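Local coordinates for protein AT27789p (Drosophila melanogaster, PDB 5UZM) that probably binds RNA, including mRNA, as an hnRNP F/H homologue, of which this chain is the second quasi-RNA recognition motif domain, at residues R14-P17 with Y18-E22; E27-G31 with L32-T36. All blocks are in the same frame, centred on the assembly; numbering follows the deposited sequence. Where two conformers were deposited one is given.

Contact 1. Residues R14-P17 with Y18-E22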
loop_
_atom_site.group_PDB
_atom_site.type_symbol
_atom_site.label_atom_id
_atom_site.label_comp_id
_atom_site.label_asym_id
_atom_site.label_seq_id
_atom_site.Cartn_x
_atom_site.Cartn_y
_atom_site.Cartn_z
ATOM N N ARG A 14 2.245 2.465 6.193
ATOM C CA ARG A 14 1.854 3.138 7.420
ATOM C C ARG A 14 2.269 4.604 7.353
ATOM O O ARG A 14 3.262 4.968 6.692
ATOM C CB ARG A 14 2.501 2.439 8.644
ATOM C CG ARG A 14 2.158 3.050 9.972
ATOM C CD ARG A 14 2.806 2.196 11.067
ATOM N NE ARG A 14 2.485 0.779 10.884
ATOM C CZ ARG A 14 3.187 -0.225 11.395
ATOM N NH1 ARG A 14 4.267 0.020 12.124
ATOM N NH2 ARG A 14 2.812 -1.477 11.176
ATOM N N GLY A 15 1.461 5.470 7.950
ATOM C CA GLY A 15 1.771 6.878 8.005
ATOM C C GLY A 15 1.071 7.750 6.992
ATOM O O GLY A 15 1.472 8.893 6.806
ATOM N N LEU A 16 0.054 7.227 6.317
ATOM C CA LEU A 16 -0.562 7.949 5.213
ATOM C C LEU A 16 -1.239 9.243 5.670
ATOM O O LEU A 16 -1.783 9.314 6.783
ATOM C CB LEU A 16 -1.586 7.049 4.541
ATOM C CG LEU A 16 -1.010 5.808 3.845
ATOM C CD1 LEU A 16 -2.099 4.809 3.407
ATOM C CD2 LEU A 16 -0.202 6.274 2.622
ATOM N N PRO A 17 -1.263 10.255 4.800
ATOM C CA PRO A 17 -2.075 11.461 5.044
ATOM C C PRO A 17 -3.553 11.142 5.291
ATOM O O PRO A 17 -4.077 10.159 4.792
ATOM C CB PRO A 17 -1.905 12.264 3.750
ATOM C CG PRO A 17 -0.775 11.660 3.005
ATOM C CD PRO A 17 -0.580 10.264 3.478
ATOM N N TYR A 18 -4.271 12.022 6.026
ATOM C CA TYR A 18 -5.698 11.759 6.250
ATOM C C TYR A 18 -6.485 11.850 4.953
ATOM O O TYR A 18 -7.421 11.074 4.728
ATOM C CB TYR A 18 -6.310 12.717 7.277
ATOM C CG TYR A 18 -7.840 12.669 7.273
ATOM C CD1 TYR A 18 -8.524 11.566 7.777
ATOM C CD2 TYR A 18 -8.595 13.714 6.747
ATOM C CE1 TYR A 18 -9.914 11.506 7.764
ATOM C CE2 TYR A 18 -9.989 13.663 6.735
ATOM C CZ TYR A 18 -10.636 12.554 7.247
ATOM O OH TYR A 18 -12.010 12.487 7.238
ATOM N N ALA A 19 -6.110 12.762 4.068
ATOM C CA ALA A 19 -6.867 12.924 2.834
ATOM C C ALA A 19 -6.357 12.031 1.705
ATOM O O ALA A 19 -6.549 12.373 0.528
ATOM C CB ALA A 19 -6.857 14.394 2.407
ATOM N N VAL A 20 -5.747 10.880 2.020
ATOM C CA VAL A 20 -5.023 10.145 0.996
ATOM C C VAL A 20 -5.984 9.502 0.002
ATOM O O VAL A 20 -7.078 9.031 0.357
ATOM C CB VAL A 20 -4.085 9.091 1.626
ATOM C CG1 VAL A 20 -4.865 7.985 2.295
ATOM C CG2 VAL A 20 -3.178 8.511 0.548
ATOM N N THR A 21 -5.561 9.447 -1.252
ATOM C CA THR A 21 -6.361 8.849 -2.301
ATOM C C THR A 21 -5.582 7.760 -3.031
ATOM O O THR A 21 -4.347 7.711 -2.991
ATOM C CB THR A 21 -6.817 9.878 -3.355
ATOM O OG1 THR A 21 -5.692 10.317 -4.127
ATOM C CG2 THR A 21 -7.538 11.103 -2.717
ATOM N N GLU A 22 -6.319 6.899 -3.742
ATOM C CA GLU A 22 -5.683 5.916 -4.610
ATOM C C GLU A 22 -4.772 6.589 -5.622
ATOM O O GLU A 22 -3.710 6.060 -5.925
ATOM C CB GLU A 22 -6.722 5.075 -5.369
ATOM C CG GLU A 22 -7.471 4.053 -4.504
ATOM C CD GLU A 22 -8.526 3.328 -5.303
ATOM O OE1 GLU A 22 -9.403 2.677 -4.678
ATOM O OE2 GLU A 22 -8.468 3.430 -6.546
#

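Contact 2. Residues E27-G31 with L32-T36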
loop_
_atom_site.group_PDB
_atom_site.type_symbol
_atom_site.label_atom_id
_atom_site.label_comp_id
_atom_site.label_asym_id
_atom_site.label_seq_id
_atom_site.Cartn_x
_atom_site.Cartn_y
_atom_site.Cartn_z
ATOM N N GLU A 27 0.720 7.321 -7.705
ATOM C CA GLU A 27 1.842 8.239 -7.971
ATOM C C GLU A 27 3.078 7.891 -7.126
ATOM O O GLU A 27 4.204 7.897 -7.632
ATOM C CB GLU A 27 1.403 9.680 -7.730
ATOM C CG GLU A 27 2.537 10.646 -7.848
ATOM C CD GLU A 27 2.124 12.073 -7.573
ATOM O OE1 GLU A 27 2.949 12.833 -6.997
ATOM O OE2 GLU A 27 0.988 12.425 -7.957
ATOM N N PHE A 28 2.883 7.576 -5.853
ATOM C CA PHE A 28 4.001 7.191 -4.998
ATOM C C PHE A 28 4.715 5.967 -5.548
ATOM O O PHE A 28 5.943 5.874 -5.457
ATOM C CB PHE A 28 3.452 6.916 -3.602
ATOM C CG PHE A 28 4.463 6.607 -2.586
ATOM C CD1 PHE A 28 5.189 7.614 -1.974
ATOM C CD2 PHE A 28 4.719 5.283 -2.232
ATOM C CE1 PHE A 28 6.144 7.291 -1.019
ATOM C CE2 PHE A 28 5.655 4.984 -1.261
ATOM C CZ PHE A 28 6.380 5.992 -0.672
ATOM N N PHE A 29 3.977 5.031 -6.137
ATOM C CA PHE A 29 4.553 3.824 -6.719
ATOM C C PHE A 29 4.636 3.931 -8.242
ATOM O O PHE A 29 4.549 2.923 -8.937
ATOM C CB PHE A 29 3.729 2.607 -6.260
ATOM C CG PHE A 29 3.951 2.267 -4.821
ATOM C CD1 PHE A 29 5.235 2.079 -4.339
ATOM C CD2 PHE A 29 2.899 2.097 -3.943
ATOM C CE1 PHE A 29 5.492 1.786 -3.018
ATOM C CE2 PHE A 29 3.162 1.749 -2.610
ATOM C CZ PHE A 29 4.463 1.567 -2.148
ATOM N N SER A 30 4.777 5.158 -8.768
ATOM C CA SER A 30 4.916 5.345 -10.212
ATOM C C SER A 30 6.043 4.493 -10.759
ATOM O O SER A 30 7.143 4.478 -10.214
ATOM C CB SER A 30 5.169 6.817 -10.518
ATOM O OG SER A 30 5.306 6.983 -11.940
ATOM N N GLY A 31 5.776 3.836 -11.876
ATOM C CA GLY A 31 6.736 2.907 -12.459
ATOM C C GLY A 31 6.554 1.466 -12.054
ATOM O O GLY A 31 7.219 0.589 -12.616
ATOM N N LEU A 32 5.728 1.181 -11.062
ATOM C CA LEU A 32 5.498 -0.191 -10.613
ATOM C C LEU A 32 4.089 -0.618 -10.989
ATOM O O LEU A 32 3.169 0.203 -11.057
ATOM C CB LEU A 32 5.680 -0.307 -9.107
ATOM C CG LEU A 32 6.966 0.371 -8.592
ATOM C CD1 LEU A 32 7.063 0.234 -7.105
ATOM C CD2 LEU A 32 8.246 -0.208 -9.235
ATOM N N ASP A 33 3.924 -1.913 -11.265
ATOM C CA ASP A 33 2.650 -2.420 -11.783
ATOM C C ASP A 33 1.785 -2.855 -10.606
ATOM O O ASP A 33 1.965 -3.938 -10.048
ATOM C CB ASP A 33 2.882 -3.565 -12.763
ATOM C CG ASP A 33 1.613 -3.961 -13.515
ATOM O OD1 ASP A 33 0.661 -3.151 -13.570
ATOM O OD2 ASP A 33 1.572 -5.082 -14.061
ATOM N N ILE A 34 0.842 -1.999 -10.215
ATOM C CA ILE A 34 -0.155 -2.319 -9.196
ATOM C C ILE A 34 -1.332 -3.016 -9.875
ATOM O O ILE A 34 -1.799 -2.586 -10.944
ATOM C CB ILE A 34 -0.622 -1.035 -8.474
ATOM C CG1 ILE A 34 0.555 -0.334 -7.768
ATOM C CG2 ILE A 34 -1.737 -1.336 -7.447
ATOM C CD1 ILE A 34 0.200 1.058 -7.332
ATOM N N LYS A 35 -1.877 -4.039 -9.221
ATOM C CA LYS A 35 -3.023 -4.750 -9.790
ATOM C C LYS A 35 -4.204 -3.800 -9.995
ATOM O O LYS A 35 -4.431 -2.885 -9.201
ATOM C CB LYS A 35 -3.389 -5.935 -8.887
ATOM C CG LYS A 35 -2.294 -6.985 -8.908
ATOM C CD LYS A 35 -2.737 -8.320 -8.342
ATOM C CE LYS A 35 -1.724 -9.417 -8.690
ATOM N NZ LYS A 35 -0.926 -9.893 -7.510
ATOM N N THR A 36 -4.962 -4.004 -11.097
ATOM C CA THR A 36 -5.996 -3.047 -11.464
ATOM C C THR A 36 -7.317 -3.269 -10.757
ATOM O O THR A 36 -8.148 -2.353 -10.721
ATOM C CB THR A 36 -6.273 -3.094 -12.965
ATOM O OG1 THR A 36 -6.526 -4.453 -13.342
ATOM C CG2 THR A 36 -5.104 -2.560 -13.736
HETATM O O HOH W 1 2.910 3.146 -12.380
#

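Contact 1. Residues R14-P17 with Y18-E22
The loop from strand 10-14 to helix 22-28, the first beta-alpha connection of an RNA recognition motif fold, reverses in a type I beta turn from P17 to V20. Its closing bond is weak: V20 N donates to P17 O over 3.3 Å, and the N-H...O angle is only 134°. Side chains also meet across the turn. P17 and V20 approach at about a right angle, with V20 CB 4.1 Å from P17 CD, the ring carbon bonded to the proline N. V20 CG1 sits between its own backbone N and carbonyl carbon (chi1 68°), which turns this methyl back to the first half of the loop, 3.4 Å from P17 O and 4.1 Å from L16 CB. L16 is the buried member, and an apolar chain suits it because it also packs on I25, F43, I76 and I81. Proline suits its place just before the two corners, where it gives its C=O to the turn while its ring meets V20. At the corners Y18 and A19 direct their side chains away, and both are exposed. Before the turn, G15 has a positive phi (100°) at which a beta carbon would collide with the carbonyl oxygen of R14; its own carbonyl O accepts a bond from R79. Beyond the turn, T21 occupies the N-cap position of helix 22-28, its hydroxyl capping a backbone N, while its own N donates to Q24 OE1, the reciprocal pairing of a capping box. The turn thus leads into the capped start of the first helix, in the beta1-alpha1 loop of the RRM fold.

Contact 2. Residues E27-G31 with L32-T36
With chi1 of -72° in F29 and -47° in L32, each CG lies beside its backbone N and anti to the carbonyl carbon, and the two side chains meet obliquely. L32 CD1 comes 3.8 Å from F29 CD1. I34, two residues on, adds its terminal methyl, CD1 reaching F29 CB at 4.0 Å, so two branched aliphatic chains lie against the base of one phenylalanine. One face of that ring is met by F28, whose CD2 lies 3.6 Å above the plane of the F29 ring, over its centre. The chain reverses between F29 and L32 in a type II beta turn, closed by L32 N donating to F29 O at 3.0 Å, an N-H...O angle of 153°. G31 fills the third position with a positive phi, where a beta carbon would clash with the carbonyl oxygen of S30. One water links G31 N, from which it accepts at 3.0 Å, to L32 O, to which it donates at 3.2 Å. An alanine at L32 would keep the turn bond but would probably leave a gap beside F29 CD1 and thin the packing on A68 of helix 62-69. F29, just past the end of helix 22-28, stacks edge-to-face with F59 and reaches I83 of strand 79-85; both it and L32 touch A68, while I34 packs on V57 of strand 54-58.

Overall arrangement
From the N terminus, the chain leaves strand 10-14, closes contact 1 in the loop before helix 22-28, runs along that helix, and closes contact 2 in the turn just after it. The two are in series, neither nested nor crossed: their centres are 16 Å apart, with nearest atoms about 5 Å apart and no touch. Residues 14-22 and 27-36 thus bracket the same helix. Contact 1 ties its start to the sheet through strands 41-45, 75-76 and 79-85, whereas contact 2 ties its end to helix 62-69 and to strands 54-58 and 79-85. Strand 79-85 serves both, as expected where helices pack on one antiparallel RRM sheet.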